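2-oxoadipate dioxygenase/decarboxylase, chloroplastic/amyloplastic (Oryza sativa, PDB 6W1K) catalyses the iron(II)-dependent decarboxylation and hydroxylation of 2-oxoadipate to D-2-hydroxyglutarate in plant lysine catabolism. Local coordinates at residues A[62-67]-A[189-194]; A[222-227]-A[242-247]. All coordinates share one frame; numbering follows the deposited sequence.

Contact 1 of 2, residues A[62-67]-A[189-194]; sequences FRTFGV and NGYALN. With OOG (2-oxoadipic acid), chain F.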
ATOM      1  N   PHE A  62      -2.150  -2.363  -2.513  1.00 21.68           N
ATOM      2  CA  PHE A  62      -2.551  -3.739  -2.817  1.00 21.28           C
ATOM      3  C   PHE A  62      -1.841  -4.182  -4.093  1.00 22.64           C
ATOM      4  O   PHE A  62      -1.528  -3.358  -4.956  1.00 23.17           O
ATOM      5  CB  PHE A  62      -4.083  -3.900  -3.015  1.00 21.48           C
ATOM      6  CG  PHE A  62      -4.909  -3.453  -1.837  1.00 21.79           C
ATOM      7  CD1 PHE A  62      -5.299  -2.126  -1.704  1.00 22.82           C
ATOM      8  CD2 PHE A  62      -5.293  -4.354  -0.871  1.00 22.32           C
ATOM      9  CE1 PHE A  62      -6.049  -1.739  -0.618  1.00 23.12           C
ATOM     10  CE2 PHE A  62      -6.052  -3.984   0.223  1.00 23.23           C
ATOM     11  CZ  PHE A  62      -6.444  -2.672   0.339  1.00 23.42           C
ATOM     12  N   ARG A  63      -1.625  -5.507  -4.215  1.00 22.83           N
ATOM     13  CA  ARG A  63      -0.996  -6.125  -5.367  1.00 22.26           C
ATOM     14  C   ARG A  63      -1.913  -7.166  -5.998  1.00 21.59           C
ATOM     15  O   ARG A  63      -2.676  -7.849  -5.301  1.00 21.65           O
ATOM     16  CB  ARG A  63       0.319  -6.791  -4.967  1.00 23.38           C
ATOM     17  CG  ARG A  63       1.349  -5.820  -4.407  1.00 25.19           C
ATOM     18  CD  ARG A  63       2.680  -6.497  -4.194  1.00 26.58           C
ATOM     19  NE  ARG A  63       3.678  -5.559  -3.695  1.00 28.79           N
ATOM     20  CZ  ARG A  63       4.889  -5.923  -3.298  1.00 31.11           C
ATOM     21  NH1 ARG A  63       5.241  -7.203  -3.349  1.00 31.45           N
ATOM     22  NH2 ARG A  63       5.734  -5.023  -2.843  1.00 31.18           N
ATOM     23  N   THR A  64      -1.838  -7.290  -7.322  1.00 21.33           N
ATOM     24  CA  THR A  64      -2.771  -8.174  -8.009  1.00 21.37           C
ATOM     25  C   THR A  64      -2.142  -8.781  -9.260  1.00 21.98           C
ATOM     26  O   THR A  64      -1.115  -8.310  -9.763  1.00 21.18           O
ATOM     27  CB  THR A  64      -4.053  -7.440  -8.416  1.00 22.58           C
ATOM     28  OG1 THR A  64      -3.756  -6.556  -9.516  1.00 23.67           O
ATOM     29  CG2 THR A  64      -4.660  -6.611  -7.274  1.00 23.17           C
ATOM     30  N   PHE A  65      -2.787  -9.829  -9.775  1.00 24.50           N
ATOM     31  CA  PHE A  65      -2.404 -10.424 -11.053  1.00 25.66           C
ATOM     32  C   PHE A  65      -3.233  -9.814 -12.178  1.00 25.67           C
ATOM     33  O   PHE A  65      -4.464  -9.954 -12.194  1.00 25.27           O
ATOM     34  CB  PHE A  65      -2.623 -11.931 -11.029  1.00 26.18           C
ATOM     35  CG  PHE A  65      -1.636 -12.687 -10.182  1.00 28.29           C
ATOM     36  CD1 PHE A  65      -0.290 -12.676 -10.478  1.00 28.43           C
ATOM     37  CD2 PHE A  65      -2.081 -13.468  -9.125  1.00 30.67           C
ATOM     38  CE1 PHE A  65       0.615 -13.425  -9.715  1.00 29.12           C
ATOM     39  CE2 PHE A  65      -1.192 -14.218  -8.355  1.00 32.05           C
ATOM     40  CZ  PHE A  65       0.154 -14.184  -8.639  1.00 30.49           C
ATOM     41  N   GLY A  66      -2.569  -9.151 -13.120  1.00 26.10           N
ATOM     42  CA  GLY A  66      -3.236  -8.538 -14.253  1.00 27.86           C
ATOM     43  C   GLY A  66      -3.615  -9.498 -15.364  1.00 29.50           C
ATOM     44  O   GLY A  66      -3.063  -9.459 -16.475  1.00 30.26           O
ATOM     45  N   VAL A  67      -4.563 -10.378 -15.070  1.00 30.42           N
ATOM     46  CA  VAL A  67      -5.008 -11.382 -16.023  1.00 33.83           C
ATOM     47  C   VAL A  67      -6.409 -11.833 -15.626  1.00 33.85           C
ATOM     48  O   VAL A  67      -6.729 -11.950 -14.440  1.00 33.56           O
ATOM     49  CB  VAL A  67      -4.006 -12.564 -16.097  1.00 34.55           C
ATOM     50  CG1 VAL A  67      -3.961 -13.365 -14.797  1.00 32.97           C
ATOM     51  CG2 VAL A  67      -4.340 -13.471 -17.250  1.00 38.08           C
ATOM     52  N   ASN A 189       0.052 -14.129  -0.836  1.00 21.93           N
ATOM     53  CA  ASN A 189      -0.644 -13.100  -0.054  1.00 22.39           C
ATOM     54  C   ASN A 189      -1.947 -12.622  -0.686  1.00 22.41           C
ATOM     55  O   ASN A 189      -2.808 -12.095   0.028  1.00 21.69           O
ATOM     56  CB  ASN A 189       0.261 -11.867   0.181  1.00 23.15           C
ATOM     57  CG  ASN A 189       1.419 -12.145   1.148  1.00 24.14           C
ATOM     58  OD1 ASN A 189       1.248 -12.176   2.360  1.00 25.41           O
ATOM     59  ND2 ASN A 189       2.603 -12.372   0.598  1.00 23.30           N
ATOM     60  N   GLY A 190      -2.105 -12.741  -2.000  1.00 22.83           N
ATOM     61  CA  GLY A 190      -3.372 -12.376  -2.609  1.00 23.24           C
ATOM     62  C   GLY A 190      -3.683 -10.902  -2.391  1.00 22.68           C
ATOM     63  O   GLY A 190      -2.819 -10.030  -2.501  1.00 23.88           O
ATOM     64  N   TYR A 191      -4.936 -10.634  -2.086  1.00 21.92           N
ATOM     65  CA  TYR A 191      -5.468  -9.295  -1.922  1.00 20.24           C
ATOM     66  C   TYR A 191      -5.240  -8.713  -0.521  1.00 20.17           C
ATOM     67  O   TYR A 191      -5.881  -7.704  -0.161  1.00 21.14           O
ATOM     68  CB  TYR A 191      -6.953  -9.343  -2.238  1.00 20.20           C
ATOM     69  CG  TYR A 191      -7.304  -9.650  -3.667  1.00 21.21           C
ATOM     70  CD1 TYR A 191      -7.083  -8.716  -4.664  1.00 22.33           C
ATOM     71  CD2 TYR A 191      -7.892 -10.868  -4.012  1.00 22.68           C
ATOM     72  CE1 TYR A 191      -7.421  -8.977  -5.962  1.00 24.09           C
ATOM     73  CE2 TYR A 191      -8.238 -11.127  -5.294  1.00 24.13           C
ATOM     74  CZ  TYR A 191      -8.017 -10.170  -6.273  1.00 25.07           C
ATOM     75  OH  TYR A 191      -8.376 -10.419  -7.575  1.00 25.74           O
ATOM     76  N   ALA A 192      -4.356  -9.311   0.271  1.00 22.26           N
ATOM     77  CA  ALA A 192      -4.032  -8.774   1.583  1.00 22.84           C
ATOM     78  C   ALA A 192      -3.407  -7.400   1.438  1.00 23.28           C
ATOM     79  O   ALA A 192      -2.678  -7.113   0.486  1.00 24.21           O
ATOM     80  CB  ALA A 192      -3.057  -9.678   2.345  1.00 23.48           C
ATOM     81  N   LEU A 193      -3.722  -6.527   2.384  1.00 23.25           N
ATOM     82  CA  LEU A 193      -3.098  -5.212   2.393  1.00 24.30           C
ATOM     83  C   LEU A 193      -1.581  -5.363   2.379  1.00 24.71           C
ATOM     84  O   LEU A 193      -1.004  -6.039   3.247  1.00 24.19           O
ATOM     85  CB  LEU A 193      -3.558  -4.475   3.636  1.00 24.75           C
ATOM     86  CG  LEU A 193      -3.030  -3.080   3.819  1.00 25.41           C
ATOM     87  CD1 LEU A 193      -3.576  -2.099   2.771  1.00 24.09           C
ATOM     88  CD2 LEU A 193      -3.435  -2.675   5.227  1.00 26.95           C
ATOM     89  N   ASN A 194      -0.935  -4.756   1.381  1.00 24.25           N
ATOM     90  CA  ASN A 194       0.518  -4.896   1.229  1.00 25.71           C
ATOM     91  C   ASN A 194       1.269  -3.936   2.149  1.00 25.12           C
ATOM     92  O   ASN A 194       2.345  -4.274   2.672  1.00 26.01           O
ATOM     93  CB  ASN A 194       0.888  -4.661  -0.234  1.00 27.67           C
ATOM     94  CG  ASN A 194       2.369  -4.538  -0.435  1.00 30.67           C
ATOM     95  OD1 ASN A 194       2.908  -3.440  -0.446  1.00 30.36           O
ATOM     96  ND2 ASN A 194       3.043  -5.669  -0.576  1.00 29.44           N
TER
HETATM   97  C2  OOG F 402       3.447  -0.591  -3.672  1.00 78.91           C
HETATM   98  C3  OOG F 402       4.757   0.197  -3.707  1.00 79.22           C
HETATM   99  C4  OOG F 402       4.508   1.614  -4.235  1.00 79.11           C
HETATM  100  C6  OOG F 402       4.373   3.986  -3.066  1.00 77.31           C
HETATM  101  O4  OOG F 402       4.837   4.568  -4.079  1.00 77.02           O
HETATM  102  O3  OOG F 402       4.266   4.611  -1.988  1.00 76.29           O
HETATM  103  C5  OOG F 402       3.942   2.527  -3.147  1.00 78.50           C
HETATM  104  C1  OOG F 402       3.679  -2.079  -3.371  1.00 77.90           C
HETATM  105  O1  OOG F 402       2.838  -2.872  -3.615  1.00 76.90           O
HETATM  106  O2  OOG F 402       4.872  -2.531  -2.804  1.00 77.46           O
HETATM  107  O5  OOG F 402       3.166   2.114  -2.360  1.00 78.85           O
HETATM  108  O   HOH W   1      -2.610  -7.134  -2.164  1.00 18.83           O
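R63 and N194 cross beside the bound 2-oxoadipate, the N194 amide lying over one face of the guanidinium with their planes 29° apart. R63 lies on strand 57-65, N194 in the loop into strand 195-199, just before the metal ligand H195. The ligand's carboxylate remote from the 2-oxo group meets the guanidinium at its edge, roughly in plane, through two hydrogen bonds. R63 NE reaches OOG O1 at 2.8 Å, almost straight at 175°, and R63 NH2 reaches OOG O2 at 2.6 Å. R63 gets there with CG anti to its own carbonyl carbon (chi1 -61°) and the chain extended from CG to NE; W185 adds a cation-pi contact and T306 a bond to NH1.

A water joins strand to loop: it accepts from R63 N at 2.8 Å and sits 2.9 Å from G190 O and 2.7 Å from A192 O. Both carbonyls belong to the type II' turn at the end of helix 181-189.

F62 carries the apolar packing: L193 CD1 lies over its ring face in a CH-pi contact, 4.2 Å from the centroid. The carbonyl Y191 O approaches the ring edge, 3.5 Å from F62 CD2. Separately, T64 CG2 packs obliquely on the Y191 ring, 3.9 Å from Y191 CE1; T64 OG1 turns to S125 and Y191 OH to S74.

An alanine in place of R63 would probably leave the substrate carboxylate without its paired donors and the N194 amide without the flat group beneath it. The two-pronged, near-straight pairing is consistent with R63 selecting a carboxylate at this end of the substrate, by its charge and the spacing of its oxygens.

Contact 2 of 2, residues A[222-227]-A[242-247]; sequences FKLNSE and SSTVAD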
ATOM      1  N   PHE A 222      14.454  -1.552  14.170  1.00 50.27           N
ATOM      2  CA  PHE A 222      13.859  -1.991  12.914  1.00 51.29           C
ATOM      3  C   PHE A 222      14.671  -1.490  11.726  1.00 56.65           C
ATOM      4  O   PHE A 222      15.272  -0.413  11.772  1.00 56.59           O
ATOM      5  CB  PHE A 222      12.408  -1.510  12.803  1.00 48.29           C
ATOM      6  CG  PHE A 222      11.545  -1.960  13.945  1.00 46.75           C
ATOM      7  CD1 PHE A 222      11.188  -3.296  14.077  1.00 46.66           C
ATOM      8  CD2 PHE A 222      11.110  -1.057  14.896  1.00 46.55           C
ATOM      9  CE1 PHE A 222      10.415  -3.719  15.142  1.00 46.03           C
ATOM     10  CE2 PHE A 222      10.331  -1.471  15.959  1.00 45.67           C
ATOM     11  CZ  PHE A 222       9.985  -2.802  16.082  1.00 46.74           C
ATOM     12  N   LYS A 223      14.671  -2.296  10.667  1.00 54.76           N
ATOM     13  CA  LYS A 223      15.494  -2.077   9.476  1.00 54.34           C
ATOM     14  C   LYS A 223      14.657  -1.402   8.387  1.00 45.55           C
ATOM     15  O   LYS A 223      13.584  -1.910   8.082  1.00 42.74           O
ATOM     16  CB  LYS A 223      16.013  -3.418   8.966  1.00 66.38           C
ATOM     17  CG  LYS A 223      17.242  -3.331   8.083  1.00 78.04           C
ATOM     18  CD  LYS A 223      17.664  -4.655   7.496  1.00 91.44           C
ATOM     19  CE  LYS A 223      17.970  -5.690   8.553  1.00 91.98           C
ATOM     20  NZ  LYS A 223      19.067  -5.234   9.437  1.00 90.46           N
ATOM     21  N   LEU A 224      15.139  -0.306   7.821  1.00 41.16           N
ATOM     22  CA  LEU A 224      14.471   0.344   6.712  1.00 39.16           C
ATOM     23  C   LEU A 224      14.952  -0.209   5.374  1.00 37.60           C
ATOM     24  O   LEU A 224      16.116  -0.573   5.219  1.00 36.66           O
ATOM     25  CB  LEU A 224      14.732   1.850   6.768  1.00 39.44           C
ATOM     26  CG  LEU A 224      14.206   2.550   8.026  1.00 41.46           C
ATOM     27  CD1 LEU A 224      14.615   4.020   8.076  1.00 43.60           C
ATOM     28  CD2 LEU A 224      12.702   2.431   8.091  1.00 41.43           C
ATOM     29  N   ASN A 225      14.046  -0.228   4.393  1.00 37.73           N
ATOM     30  CA  ASN A 225      14.409  -0.538   3.012  1.00 39.95           C
ATOM     31  C   ASN A 225      15.594   0.315   2.572  1.00 40.98           C
ATOM     32  O   ASN A 225      15.503   1.544   2.551  1.00 39.87           O
ATOM     33  CB  ASN A 225      13.200  -0.283   2.100  1.00 41.43           C
ATOM     34  CG  ASN A 225      13.481  -0.603   0.644  1.00 44.29           C
ATOM     35  OD1 ASN A 225      14.629  -0.686   0.236  1.00 45.69           O
ATOM     36  ND2 ASN A 225      12.425  -0.789  -0.146  1.00 43.07           N
ATOM     37  N   SER A 226      16.681  -0.356   2.173  1.00 43.27           N
ATOM     38  CA  SER A 226      17.956   0.266   1.833  1.00 46.53           C
ATOM     39  C   SER A 226      18.093   0.638   0.367  1.00 46.49           C
ATOM     40  O   SER A 226      19.076   1.291   0.006  1.00 45.29           O
ATOM     41  CB  SER A 226      19.135  -0.681   2.171  1.00 50.38           C
ATOM     42  OG  SER A 226      19.248  -1.757   1.243  1.00 53.99           O
ATOM     43  N   GLU A 227      17.193   0.184  -0.496  1.00 49.83           N
ATOM     44  CA  GLU A 227      17.430   0.276  -1.930  1.00 54.19           C
ATOM     45  C   GLU A 227      17.141   1.696  -2.381  1.00 55.87           C
ATOM     46  O   GLU A 227      16.042   2.198  -2.152  1.00 52.88           O
ATOM     47  CB  GLU A 227      16.558  -0.713  -2.697  1.00 62.87           C
ATOM     48  CG  GLU A 227      16.966  -0.893  -4.171  1.00 70.89           C
ATOM     49  CD  GLU A 227      18.452  -1.261  -4.383  1.00 81.69           C
ATOM     50  OE1 GLU A 227      18.970  -2.212  -3.737  1.00 81.83           O
ATOM     51  OE2 GLU A 227      19.099  -0.586  -5.219  1.00 80.96           O
ATOM     52  N   SER A 242       9.843   6.490   3.078  1.00 32.74           N
ATOM     53  CA  SER A 242      10.678   5.410   3.600  1.00 34.08           C
ATOM     54  C   SER A 242       9.760   4.253   3.977  1.00 32.04           C
ATOM     55  O   SER A 242       8.540   4.416   4.087  1.00 30.97           O
ATOM     56  CB  SER A 242      11.516   5.876   4.793  1.00 37.74           C
ATOM     57  OG  SER A 242      10.684   6.372   5.817  1.00 40.92           O
ATOM     58  N   SER A 243      10.347   3.069   4.165  1.00 32.25           N
ATOM     59  CA  SER A 243       9.561   1.862   4.405  1.00 32.38           C
ATOM     60  C   SER A 243      10.419   0.854   5.159  1.00 33.43           C
ATOM     61  O   SER A 243      11.639   0.840   5.013  1.00 33.03           O
ATOM     62  CB  SER A 243       9.065   1.198   3.115  1.00 31.77           C
ATOM     63  OG  SER A 243      10.129   0.693   2.343  1.00 32.62           O
ATOM     64  N   THR A 244       9.770   0.011   5.966  1.00 32.83           N
ATOM     65  CA  THR A 244      10.478  -1.067   6.627  1.00 32.51           C
ATOM     66  C   THR A 244      10.692  -2.209   5.642  1.00 30.74           C
ATOM     67  O   THR A 244      10.003  -2.328   4.622  1.00 29.54           O
ATOM     68  CB  THR A 244       9.711  -1.595   7.842  1.00 32.33           C
ATOM     69  OG1 THR A 244       8.389  -1.974   7.447  1.00 32.65           O
ATOM     70  CG2 THR A 244       9.652  -0.571   8.961  1.00 32.67           C
ATOM     71  N   VAL A 245      11.681  -3.040   5.954  1.00 31.40           N
ATOM     72  CA  VAL A 245      11.785  -4.354   5.340  1.00 33.26           C
ATOM     73  C   VAL A 245      10.618  -5.210   5.807  1.00 31.30           C
ATOM     74  O   VAL A 245      10.307  -5.266   7.005  1.00 30.57           O
ATOM     75  CB  VAL A 245      13.135  -4.992   5.696  1.00 37.47           C
ATOM     76  CG1 VAL A 245      13.252  -6.390   5.091  1.00 40.03           C
ATOM     77  CG2 VAL A 245      14.274  -4.088   5.219  1.00 37.45           C
ATOM     78  N   ALA A 246       9.971  -5.884   4.856  1.00 30.99           N
ATOM     79  CA  ALA A 246       8.798  -6.679   5.144  1.00 30.40           C
ATOM     80  C   ALA A 246       9.114  -7.755   6.178  1.00 30.48           C
ATOM     81  O   ALA A 246      10.233  -8.272   6.256  1.00 28.90           O
ATOM     82  CB  ALA A 246       8.262  -7.330   3.864  1.00 30.17           C
ATOM     83  N   ASP A 247       8.110  -8.065   6.996  1.00 31.66           N
ATOM     84  CA  ASP A 247       8.168  -9.232   7.855  1.00 34.09           C
ATOM     85  C   ASP A 247       8.164 -10.514   7.022  1.00 29.62           C
ATOM     86  O   ASP A 247       7.705 -10.550   5.878  1.00 27.47           O
ATOM     87  CB  ASP A 247       6.992  -9.250   8.827  1.00 41.23           C
ATOM     88  CG  ASP A 247       7.210  -8.322  10.016  1.00 49.34           C
ATOM     89  OD1 ASP A 247       8.358  -8.202  10.497  1.00 46.97           O
ATOM     90  OD2 ASP A 247       6.231  -7.696  10.468  1.00 45.38           O
TER
HETATM   91  O   HOH W   2      13.304   3.259   3.285  1.00 33.20           O
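K223 and V245 lie side by side and point the same way, the aliphatic part of the lysine running along one valine branch, with K223 CD 4.1 Å from V245 CG2. V245 also packs against Q310 and L311 of helix 308-311. Two residues on from K223, N225 sets its CB against the S243 hydroxyl, with N225 CB 3.2 Å from S243 OG. That hydroxyl is bonded to S305 OG, which N225 ND2 also reaches, so the two side chains converge on one outside partner.

Between these pairs the backbones form a single antiparallel bridge, L224 facing T244 as a non-hydrogen-bonded pair with CA atoms 4.2 Å apart. V245 N donates to K223 O (3.1 Å, 171°) and N225 N to S243 O (2.7 Å). The bridge joins the loop after helix 210-219 to the chain just past the end of strand 239-243, which also pairs with strand 258-271, the carrier of the metal ligand E267.

L224 lays its CD2 methyl alongside the S243 carbonyl, 3.6 Å from S243 O, and packs on F268 as well. T244 points away from the loop overall, its OG1 accepting from I266 N. With CG anti to the backbone N (chi1 -179°), the N225 carboxamide reaches forward, OD1 accepting from E227 N at 2.8 Å in an Asx turn while ND2 also bonds K301 O. A water accepts from S243 N and lies 2.9 Å from N225 O.

Overall arrangement
After helices 16-36 and 38-51 the chain enters strand 57-65, and contact 1 closes a long loop when, after 121 intervening residues, it returns out of helix 181-189 and on into strand 195-199, the antiparallel partner of 57-65. Contact 2 opens only after that: helix 210-219 leads into 222-227, and just 14 residues, including strand 232-233, separate it from 242-247. The two loops therefore follow one another, neither enclosing nor crossing the other. The centres of the two contacts lie about 20 Å apart, with nearest atoms about 7 Å apart and no touch, yet both reach the same mixed sheet, where strand 258-271 pairs with both 195-199 and 239-243.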